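Local coordinates for major capsid protein (Faustovirus, PDB 5J7O) that forms the trimeric double jelly-roll building block of the capsid of a large double-stranded DNA virus, at residues M208-T220 with F556-F568. Sequence-based numbering, arbitrary orientation.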
# COMPACT_ATOMS: atom_id res chain seq x y z
N MET B 208 -14.69 6.78 12.91
CA MET B 208 -15.35 6.96 11.63
C MET B 208 -14.49 7.80 10.69
O MET B 208 -14.39 7.51 9.50
CB MET B 208 -16.73 7.60 11.82
CG MET B 208 -17.74 6.71 12.51
SD MET B 208 -18.03 5.16 11.64
CE MET B 208 -19.41 4.50 12.57
N TYR B 209 -13.86 8.85 11.23
CA TYR B 209 -12.93 9.65 10.44
C TYR B 209 -11.71 8.83 10.04
O TYR B 209 -11.22 8.93 8.91
CB TYR B 209 -12.51 10.89 11.22
CG TYR B 209 -11.63 11.85 10.45
CD1 TYR B 209 -10.26 11.65 10.35
CD2 TYR B 209 -12.17 12.97 9.83
CE1 TYR B 209 -9.45 12.52 9.65
CE2 TYR B 209 -11.37 13.85 9.13
CZ TYR B 209 -10.01 13.62 9.04
OH TYR B 209 -9.21 14.49 8.34
N ASN B 210 -11.20 8.01 10.97
CA ASN B 210 -10.06 7.16 10.66
C ASN B 210 -10.36 6.22 9.50
O ASN B 210 -9.46 5.88 8.72
CB ASN B 210 -9.66 6.36 11.91
CG ASN B 210 -8.52 5.40 11.65
OD1 ASN B 210 -7.38 5.81 11.45
ND2 ASN B 210 -8.82 4.10 11.68
N LYS B 211 -11.62 5.81 9.34
CA LYS B 211 -11.97 4.85 8.31
C LYS B 211 -12.28 5.52 6.97
O LYS B 211 -12.03 4.93 5.92
CB LYS B 211 -13.17 4.01 8.75
CG LYS B 211 -12.95 3.17 10.01
CD LYS B 211 -14.26 2.59 10.52
CE LYS B 211 -14.15 2.12 11.96
NZ LYS B 211 -13.23 0.96 12.12
N PHE B 212 -12.81 6.75 6.98
CA PHE B 212 -13.39 7.34 5.79
C PHE B 212 -12.63 8.53 5.22
O PHE B 212 -12.90 8.92 4.08
CB PHE B 212 -14.84 7.77 6.05
CG PHE B 212 -15.82 6.64 6.05
CD1 PHE B 212 -16.24 6.08 4.85
CD2 PHE B 212 -16.34 6.15 7.23
CE1 PHE B 212 -17.15 5.04 4.84
CE2 PHE B 212 -17.25 5.11 7.23
CZ PHE B 212 -17.66 4.55 6.04
N HIS B 213 -11.72 9.15 5.97
CA HIS B 213 -11.18 10.43 5.52
C HIS B 213 -9.66 10.51 5.67
O HIS B 213 -9.11 11.61 5.80
CB HIS B 213 -11.84 11.59 6.26
CG HIS B 213 -13.33 11.59 6.17
ND1 HIS B 213 -14.00 11.71 4.97
CD2 HIS B 213 -14.29 11.47 7.12
CE1 HIS B 213 -15.30 11.67 5.19
NE2 HIS B 213 -15.50 11.53 6.48
N VAL B 214 -8.97 9.37 5.65
CA VAL B 214 -7.51 9.38 5.68
C VAL B 214 -6.99 8.63 4.46
O VAL B 214 -6.75 7.41 4.54
CB VAL B 214 -6.96 8.78 6.98
CG1 VAL B 214 -5.46 9.01 7.06
CG2 VAL B 214 -7.67 9.39 8.19
N PRO B 215 -6.82 9.29 3.32
CA PRO B 215 -6.24 8.62 2.15
C PRO B 215 -4.79 8.22 2.41
O PRO B 215 -4.18 8.60 3.41
CB PRO B 215 -6.36 9.66 1.04
CG PRO B 215 -6.48 10.97 1.76
CD PRO B 215 -7.22 10.68 3.02
N ASP B 216 -4.24 7.46 1.47
CA ASP B 216 -2.92 6.88 1.68
C ASP B 216 -1.82 7.93 1.70
O ASP B 216 -0.79 7.73 2.35
CB ASP B 216 -2.63 5.82 0.62
CG ASP B 216 -3.04 4.43 1.07
OD1 ASP B 216 -3.32 3.58 0.19
OD2 ASP B 216 -3.09 4.19 2.29
N PHE B 217 -2.01 9.06 1.00
CA PHE B 217 -0.98 10.09 1.05
C PHE B 217 -0.98 10.87 2.36
O PHE B 217 -0.09 11.71 2.56
CB PHE B 217 -1.11 11.05 -0.15
CG PHE B 217 -2.49 11.64 -0.34
CD1 PHE B 217 -2.91 12.73 0.40
CD2 PHE B 217 -3.34 11.12 -1.31
CE1 PHE B 217 -4.16 13.27 0.21
CE2 PHE B 217 -4.60 11.66 -1.50
CZ PHE B 217 -5.01 12.74 -0.75
N LYS B 218 -1.92 10.59 3.26
CA LYS B 218 -1.92 11.17 4.60
C LYS B 218 -1.83 10.13 5.70
O LYS B 218 -1.81 10.51 6.88
CB LYS B 218 -3.19 12.01 4.81
CG LYS B 218 -3.40 13.15 3.82
CD LYS B 218 -2.45 14.30 4.08
CE LYS B 218 -2.79 15.49 3.19
NZ LYS B 218 -1.88 16.64 3.42
N LEU B 219 -1.77 8.84 5.37
CA LEU B 219 -1.97 7.80 6.37
C LEU B 219 -0.78 7.69 7.32
O LEU B 219 -0.96 7.57 8.54
CB LEU B 219 -2.24 6.46 5.70
CG LEU B 219 -2.64 5.34 6.66
CD1 LEU B 219 -3.84 5.75 7.50
CD2 LEU B 219 -2.93 4.06 5.90
N THR B 220 0.45 7.70 6.78
CA THR B 220 1.63 7.53 7.63
C THR B 220 1.72 8.62 8.69
O THR B 220 1.94 8.34 9.87
CB THR B 220 2.89 7.50 6.77
OG1 THR B 220 2.96 6.26 6.06
CG2 THR B 220 4.14 7.66 7.63
N PHE B 556 -11.18 12.40 -3.52
CA PHE B 556 -10.13 12.15 -2.54
C PHE B 556 -10.55 12.49 -1.11
O PHE B 556 -9.79 12.20 -0.18
CB PHE B 556 -8.87 12.94 -2.90
CG PHE B 556 -9.10 14.42 -3.07
CD1 PHE B 556 -9.09 15.26 -1.97
CD2 PHE B 556 -9.31 14.96 -4.33
CE1 PHE B 556 -9.30 16.62 -2.12
CE2 PHE B 556 -9.52 16.32 -4.48
CZ PHE B 556 -9.51 17.15 -3.37
N ASN B 557 -11.72 13.09 -0.92
CA ASN B 557 -12.18 13.43 0.42
C ASN B 557 -12.88 12.27 1.12
O ASN B 557 -13.04 12.31 2.34
CB ASN B 557 -13.13 14.63 0.37
CG ASN B 557 -12.39 15.94 0.17
OD1 ASN B 557 -11.27 16.12 0.65
ND2 ASN B 557 -13.03 16.87 -0.53
N LEU B 558 -13.29 11.25 0.37
CA LEU B 558 -13.98 10.09 0.93
C LEU B 558 -13.18 8.84 0.57
O LEU B 558 -13.11 8.47 -0.60
CB LEU B 558 -15.41 10.00 0.42
CG LEU B 558 -16.28 8.92 1.05
CD1 LEU B 558 -16.13 8.92 2.57
CD2 LEU B 558 -17.74 9.11 0.66
N VAL B 559 -12.59 8.22 1.58
CA VAL B 559 -11.81 7.00 1.39
C VAL B 559 -12.73 5.80 1.49
O VAL B 559 -13.64 5.76 2.33
CB VAL B 559 -10.67 6.92 2.42
CG1 VAL B 559 -9.91 5.61 2.28
CG2 VAL B 559 -9.75 8.10 2.27
N THR B 560 -12.52 4.83 0.62
CA THR B 560 -13.19 3.55 0.77
C THR B 560 -12.75 2.89 2.07
O THR B 560 -11.54 2.76 2.31
CB THR B 560 -12.89 2.64 -0.41
OG1 THR B 560 -11.48 2.42 -0.50
CG2 THR B 560 -13.39 3.29 -1.66
N PRO B 561 -13.67 2.46 2.93
CA PRO B 561 -13.28 1.93 4.24
C PRO B 561 -12.80 0.49 4.16
O PRO B 561 -13.40 -0.35 3.48
CB PRO B 561 -14.57 2.04 5.06
CG PRO B 561 -15.65 1.88 4.04
CD PRO B 561 -15.14 2.51 2.77
N GLN B 562 -11.71 0.21 4.87
CA GLN B 562 -11.24 -1.16 5.00
C GLN B 562 -12.14 -1.97 5.93
O GLN B 562 -12.40 -3.15 5.68
CB GLN B 562 -9.80 -1.18 5.50
CG GLN B 562 -9.02 -2.44 5.16
CD GLN B 562 -8.60 -2.49 3.71
OE1 GLN B 562 -8.65 -1.48 3.00
NE2 GLN B 562 -8.18 -3.66 3.25
N ASP B 563 -12.63 -1.33 7.00
CA ASP B 563 -13.53 -1.99 7.94
C ASP B 563 -14.79 -2.45 7.22
O ASP B 563 -15.50 -1.65 6.61
CB ASP B 563 -13.88 -1.02 9.07
CG ASP B 563 -14.55 -1.71 10.25
OD1 ASP B 563 -15.18 -2.77 10.07
OD2 ASP B 563 -14.45 -1.17 11.38
N LYS B 564 -15.06 -3.76 7.30
CA LYS B 564 -16.20 -4.33 6.60
C LYS B 564 -17.55 -3.92 7.18
O LYS B 564 -18.58 -4.14 6.54
CB LYS B 564 -16.10 -5.86 6.59
CG LYS B 564 -15.41 -6.43 5.36
CD LYS B 564 -15.61 -7.93 5.26
CE LYS B 564 -15.20 -8.46 3.90
NZ LYS B 564 -15.54 -9.90 3.75
N GLY B 565 -17.57 -3.34 8.38
CA GLY B 565 -18.80 -2.89 9.00
C GLY B 565 -19.04 -1.40 8.96
O GLY B 565 -19.95 -0.92 9.64
N ALA B 566 -18.26 -0.66 8.18
CA ALA B 566 -18.39 0.79 8.10
C ALA B 566 -19.29 1.15 6.92
O ALA B 566 -18.94 0.88 5.77
CB ALA B 566 -17.02 1.46 7.97
N LEU B 567 -20.43 1.77 7.21
CA LEU B 567 -21.39 2.15 6.19
C LEU B 567 -21.55 3.66 6.15
O LEU B 567 -21.45 4.34 7.17
CB LEU B 567 -22.75 1.48 6.43
CG LEU B 567 -22.89 0.02 5.95
CD1 LEU B 567 -22.08 -0.94 6.81
CD2 LEU B 567 -24.35 -0.39 5.92
N PHE B 568 -21.80 4.18 4.95
CA PHE B 568 -21.85 5.61 4.68
C PHE B 568 -23.16 5.92 3.96
O PHE B 568 -23.31 5.60 2.78
CB PHE B 568 -20.64 6.04 3.85
CG PHE B 568 -20.50 7.53 3.69
CD1 PHE B 568 -21.10 8.19 2.63
CD2 PHE B 568 -19.75 8.27 4.59
CE1 PHE B 568 -20.96 9.55 2.47
CE2 PHE B 568 -19.61 9.64 4.44
CZ PHE B 568 -20.22 10.28 3.37
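Phe212, at the end of helix 203-212, pushes its ring into segment 556-568, in what is probably the junction between the two jelly-rolls of this double jelly-roll protein. Pro561 CB lies over one ring face, 4.3 Å from the centroid of the Phe212 ring and 23° off the normal, a CH-pi contact; Phe568 CD2 covers the opposite face toward the rim. The planes of the Phe212 and Phe568 rings are inclined at 47°. Leu558 runs alongside Phe212, its CD1 3.6 Å from Phe212 CD1, while Ala566 CB meets the far end of the ring, 3.7 Å from Phe212 CZ.

Polar bonds accompany this apolar packing. Val559 N donates to Phe212 O at 2.6 Å. Nearby, Lys211, bent at its last torsion (chi4 -66°), brings NZ to the anti lone pair of Asp563 OD2 in a 2.6 Å salt bridge. Both charges have second partners, His469 O for the lysine and Leu471 N for the aspartate; Asp563 OD1 closes an Asx turn with Gly565 N. Leu558 O also receives Lys218 NZ of a neighbouring subunit, placing this segment at the trimer interface. His213 NE2 is hydrogen-bonded to Tyr448 OH, and His213 ND1 donates to Asn557 O, 2.9 Å away and near the ring plane.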